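Local structure of HTH-type transcriptional regulator mcbR (4P9F) at the interface of chains A and B. The protein acts as a repressor at the promoter controlling McbA, holding colanic acid output in check so that cells do not turn mucoid, and matters for biofilm formation. Sequence-based numbering; all coordinates share one arbitrary frame. Chains: chain A/B, HTH-type transcriptional regulator mcbR.

Contact 1: the interface of chains A and B. Residues chain A 148, 151-152, 155; chain B 82, 86, 144, 148, 151-152.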
loop_
_atom_site.group_PDB
_atom_site.type_symbol
_atom_site.label_atom_id
_atom_site.label_comp_id
_atom_site.label_asym_id
_atom_site.label_seq_id
_atom_site.Cartn_x
_atom_site.Cartn_y
_atom_site.Cartn_z
HETATM N N MSE A 148 -3.378 1.708 3.388
HETATM C CA MSE A 148 -2.742 1.719 2.072
HETATM C C MSE A 148 -3.209 2.928 1.249
HETATM O O MSE A 148 -2.422 3.558 0.534
HETATM C CB MSE A 148 -3.035 0.424 1.310
HETATM C CG MSE A 148 -2.327 0.387 -0.041
HETATM SE SE MSE A 148 -2.154 -1.405 -0.783
HETATM C CE MSE A 148 -1.147 -2.177 0.689
ATOM N N GLN A 151 -1.407 5.815 2.519
ATOM C CA GLN A 151 -0.027 5.722 2.041
ATOM C C GLN A 151 0.093 6.316 0.621
ATOM O O GLN A 151 1.013 7.077 0.311
ATOM C CB GLN A 151 0.403 4.263 2.057
ATOM C CG GLN A 151 1.848 4.013 2.327
ATOM C CD GLN A 151 2.204 2.544 2.186
ATOM O OE1 GLN A 151 3.140 2.196 1.484
ATOM N NE2 GLN A 151 1.446 1.682 2.847
ATOM N N LEU A 152 -0.865 5.984 -0.235
ATOM C CA LEU A 152 -0.837 6.474 -1.615
ATOM C C LEU A 152 -1.097 7.987 -1.678
ATOM O O LEU A 152 -0.531 8.684 -2.514
ATOM C CB LEU A 152 -1.839 5.690 -2.456
ATOM C CG LEU A 152 -1.414 4.224 -2.683
ATOM C CD1 LEU A 152 -2.576 3.362 -3.215
ATOM C CD2 LEU A 152 -0.220 4.153 -3.660
ATOM N N ARG A 155 2.168 9.575 -1.028
ATOM C CA ARG A 155 3.030 9.481 -2.214
ATOM C C ARG A 155 2.645 10.538 -3.272
ATOM O O ARG A 155 3.501 11.167 -3.866
ATOM C CB ARG A 155 2.937 8.066 -2.822
ATOM C CG ARG A 155 3.533 6.971 -1.952
ATOM C CD ARG A 155 5.030 7.101 -1.790
ATOM N NE ARG A 155 5.820 6.691 -2.959
ATOM C CZ ARG A 155 6.125 5.413 -3.215
ATOM N NH1 ARG A 155 5.654 4.453 -2.429
ATOM N NH2 ARG A 155 6.880 5.089 -4.248
ATOM N N ILE B 82 -7.391 -7.564 -0.814
ATOM C CA ILE B 82 -6.676 -6.434 -1.401
ATOM C C ILE B 82 -5.684 -6.893 -2.482
ATOM O O ILE B 82 -5.629 -6.337 -3.579
ATOM C CB ILE B 82 -5.914 -5.628 -0.328
ATOM C CG1 ILE B 82 -6.862 -5.162 0.777
ATOM C CG2 ILE B 82 -5.181 -4.439 -0.961
ATOM C CD1 ILE B 82 -6.132 -4.682 2.033
ATOM N N LEU B 86 -4.765 -6.138 -6.666
ATOM C CA LEU B 86 -3.471 -5.575 -7.069
ATOM C C LEU B 86 -2.635 -6.546 -7.913
ATOM O O LEU B 86 -2.003 -6.146 -8.893
ATOM C CB LEU B 86 -2.695 -5.116 -5.833
ATOM C CG LEU B 86 -3.425 -3.978 -5.107
ATOM C CD1 LEU B 86 -2.612 -3.435 -3.955
ATOM C CD2 LEU B 86 -3.739 -2.833 -6.069
ATOM N N ILE B 144 5.493 1.147 -8.109
ATOM C CA ILE B 144 4.731 1.470 -6.898
ATOM C C ILE B 144 3.671 0.399 -6.615
ATOM O O ILE B 144 3.448 0.039 -5.462
ATOM C CB ILE B 144 4.062 2.861 -6.994
ATOM C CG1 ILE B 144 5.146 3.935 -7.220
ATOM C CG2 ILE B 144 3.276 3.153 -5.699
ATOM C CD1 ILE B 144 4.613 5.349 -7.383
HETATM N N MSE B 148 3.422 -2.067 -3.292
HETATM C CA MSE B 148 2.212 -2.344 -2.524
HETATM C C MSE B 148 2.001 -3.854 -2.365
HETATM O O MSE B 148 1.647 -4.323 -1.288
HETATM C CB MSE B 148 0.982 -1.700 -3.181
HETATM C CG MSE B 148 1.008 -0.147 -3.281
HETATM SE SE MSE B 148 1.294 0.721 -1.527
HETATM C CE MSE B 148 3.170 1.209 -1.756
ATOM N N GLN B 151 4.405 -5.291 0.138
ATOM C CA GLN B 151 3.995 -4.925 1.509
ATOM C C GLN B 151 2.993 -5.915 2.068
ATOM O O GLN B 151 3.066 -6.334 3.221
ATOM C CB GLN B 151 3.372 -3.531 1.537
ATOM C CG GLN B 151 4.366 -2.417 1.594
ATOM C CD GLN B 151 3.717 -1.080 1.904
ATOM O OE1 GLN B 151 2.652 -1.003 2.517
ATOM N NE2 GLN B 151 4.371 -0.023 1.487
ATOM N N LEU B 152 2.046 -6.280 1.224
ATOM C CA LEU B 152 0.991 -7.204 1.611
ATOM C C LEU B 152 1.549 -8.597 1.825
ATOM O O LEU B 152 1.058 -9.341 2.673
ATOM C CB LEU B 152 -0.099 -7.222 0.551
ATOM C CG LEU B 152 -0.901 -5.909 0.500
ATOM C CD1 LEU B 152 -1.694 -5.851 -0.757
ATOM C CD2 LEU B 152 -1.844 -5.816 1.692
#
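A:Met148 and B:Met148, both selenomethionines, pass in opposite directions where the helices 143-156 of the two FCD domains of this GntR-family regulator pack together. The two copies of the residue are not alike. In A:Met148 CG lies anti to the backbone N (chi1 -177°), and the chain reaches over to chain B before bending at chi3. Its selenium lies 3.8 Å from CD1 of B:Leu86, on helix 73-95, while the side chain crosses that of B:Leu152 at about a right angle, with its methyl CE 3.7 Å from the branch carbon CG. B:Met148 instead has CG beside its backbone N and bends at both chi2 and chi3. This bent shape brings its selenium 3.9 Å from CG of A:Met148 and its CE 3.4 Å from the amide oxygen OE1 of A:Gln151.

A:Gln151 meets B:Gln151 tip to tip, with the two carboxamides only 8° apart in plane. They form a reciprocal pair: NE2 of B:Gln151 donates to OE1 of A:Gln151 at 2.5 Å, a rather short bond, and NE2 of A:Gln151 returns a bond to OE1 of B:Gln151 at 3.0 Å. Each donor meets a lone pair in the carbonyl plane, and the pairing holds the two amides in nearly one plane and opposes rotation of either. An alanine in place of A:Gln151 would probably leave the B:Gln151 amide without its mate and free to turn, and open a gap beside CE of B:Met148. Farther along the helix, A:Arg155, bent at chi2 and chi3, meets B:Ile144 tip to tip in a van der Waals contact, NH2 of its guanidinium 3.6 Å from CG1.

Contact 2: the interface of chains A and B. Residues chain A 50-51, 53-54; chain B 8, 11, 15, 51.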
loop_
_atom_site.group_PDB
_atom_site.type_symbol
_atom_site.label_atom_id
_atom_site.label_comp_id
_atom_site.label_asym_id
_atom_site.label_seq_id
_atom_site.Cartn_x
_atom_site.Cartn_y
_atom_site.Cartn_z
ATOM N N LEU A 50 13.057 8.651 8.762
ATOM C CA LEU A 50 13.536 7.358 8.254
ATOM C C LEU A 50 12.392 6.387 8.038
ATOM O O LEU A 50 12.448 5.569 7.119
ATOM C CB LEU A 50 14.585 6.754 9.192
ATOM C CG LEU A 50 15.927 7.485 9.114
ATOM C CD1 LEU A 50 16.899 7.005 10.191
ATOM C CD2 LEU A 50 16.521 7.303 7.718
ATOM N N ARG A 51 11.350 6.483 8.868
ATOM C CA ARG A 51 10.147 5.677 8.645
ATOM C C ARG A 51 9.522 6.017 7.286
ATOM O O ARG A 51 9.049 5.136 6.573
ATOM C CB ARG A 51 9.119 5.937 9.750
ATOM C CG ARG A 51 9.450 5.312 11.110
ATOM C CD ARG A 51 8.314 5.591 12.112
ATOM N NE ARG A 51 8.605 5.002 13.419
ATOM C CZ ARG A 51 7.762 4.994 14.440
ATOM N NH1 ARG A 51 6.566 5.572 14.314
ATOM N NH2 ARG A 51 8.122 4.409 15.575
ATOM N N VAL A 53 11.218 7.341 4.712
ATOM C CA VAL A 53 12.166 6.840 3.725
ATOM C C VAL A 53 11.895 5.361 3.445
ATOM O O VAL A 53 11.908 4.938 2.301
ATOM C CB VAL A 53 13.627 7.045 4.173
ATOM C CG1 VAL A 53 14.614 6.190 3.326
ATOM C CG2 VAL A 53 13.979 8.528 4.135
ATOM N N SER A 54 11.628 4.585 4.491
ATOM C CA SER A 54 11.454 3.139 4.338
ATOM C C SER A 54 10.230 2.772 3.483
ATOM O O SER A 54 10.181 1.678 2.918
ATOM C CB SER A 54 11.363 2.455 5.708
ATOM O OG SER A 54 10.128 2.744 6.329
ATOM N N LEU B 8 18.534 0.391 6.777
ATOM C CA LEU B 8 17.536 0.161 5.734
ATOM C C LEU B 8 17.720 -1.232 5.125
ATOM O O LEU B 8 16.751 -1.902 4.787
ATOM C CB LEU B 8 17.617 1.240 4.653
ATOM C CG LEU B 8 17.298 2.665 5.129
ATOM C CD1 LEU B 8 17.600 3.686 4.032
ATOM C CD2 LEU B 8 15.848 2.765 5.607
ATOM N N GLU B 11 16.377 -3.915 7.467
ATOM C CA GLU B 11 14.922 -3.913 7.360
ATOM C C GLU B 11 14.497 -4.746 6.135
ATOM O O GLU B 11 13.571 -5.551 6.221
ATOM C CB GLU B 11 14.402 -2.476 7.293
ATOM C CG GLU B 11 12.891 -2.344 7.252
ATOM C CD GLU B 11 12.419 -0.893 7.190
ATOM O OE1 GLU B 11 13.264 0.022 7.075
ATOM O OE2 GLU B 11 11.191 -0.676 7.257
ATOM N N LYS B 15 12.105 -8.079 6.187
ATOM C CA LYS B 15 10.891 -8.103 5.365
ATOM C C LYS B 15 10.885 -9.363 4.514
ATOM O O LYS B 15 9.860 -10.025 4.368
ATOM C CB LYS B 15 10.809 -6.863 4.466
ATOM C CG LYS B 15 10.457 -5.547 5.178
ATOM C CD LYS B 15 10.454 -4.371 4.184
ATOM C CE LYS B 15 10.081 -3.058 4.863
ATOM N NZ LYS B 15 10.167 -1.888 3.941
ATOM N N ARG B 51 11.163 0.370 13.203
ATOM C CA ARG B 51 10.493 0.858 11.988
ATOM C C ARG B 51 9.513 -0.183 11.452
ATOM O O ARG B 51 8.423 0.164 11.003
ATOM C CB ARG B 51 11.499 1.281 10.907
ATOM C CG ARG B 51 12.186 2.610 11.253
ATOM C CD ARG B 51 12.990 3.214 10.094
ATOM N NE ARG B 51 13.755 2.229 9.347
ATOM C CZ ARG B 51 15.032 1.947 9.568
ATOM N NH1 ARG B 51 15.709 2.580 10.521
ATOM N NH2 ARG B 51 15.635 1.035 8.827
HETATM O O HOH W 1 8.301 -0.488 2.223
#
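Van der Waals packing joins A:Ser54, A:Leu50 and A:Val53 to chain B, near the C-terminal end of helix 42-54, the recognition helix of the GntR-type winged helix-turn-helix domain. CB of A:Ser54 lies against the carboxylate of B:Glu11, 3.4 Å from OE1. CG1 of A:Val53 meets the methyl CD1 of B:Leu8 at 4.0 Å, the two side chains crossing at about a right angle. CD of B:Arg51 lies beside A:Leu50, while CG of B:Arg51 is 3.8 Å from CG of A:Arg51; the two guanidinium planes stand 60° apart.

Within chain B hydrogen bonds and salt bridges order the side chains, and within chain A a hydrogen bond does. B:Arg51 bends at chi3 (-42°), which turns its guanidinium toward B:Glu11, and it grips OE1 side-on through NE (3.2 Å) and NH2 (3.1 Å). The carboxylate oxygen lies in the guanidinium plane, but both nitrogens approach it from above the same face of the carboxylate. B:Lys15 forms a looser salt bridge to OE2 of B:Glu11. On the facing helix, OG of A:Ser54 donates to the backbone oxygen of A:Arg51 at 2.6 Å.

One water bridges the chains, 2.9 Å from NZ of B:Lys15 and 3.0 Å from the backbone oxygen of A:Ser54. By packing helix 42-54 of one chain against helices 6-19 and 42-54 of the other, the site probably helps to set the relative placement of the two DNA-binding domains.

About 15 Å separates the centres of the C-alpha atoms of contact 1 and contact 2, which belong to one two-fold interface but share no residues or helices. Contact 1 uses helices 143-156 and 73-95 in the FCD domains, whereas contact 2 uses helices 6-19 and 42-54 in the DNA-binding domains. The two chains therefore meet at both levels of the protein. Such a double attachment would be expected to couple the packing of the FCD domains to the spacing of the helix-turn-helix motifs, although this structure alone does not show how that arrangement responds to ligand or DNA.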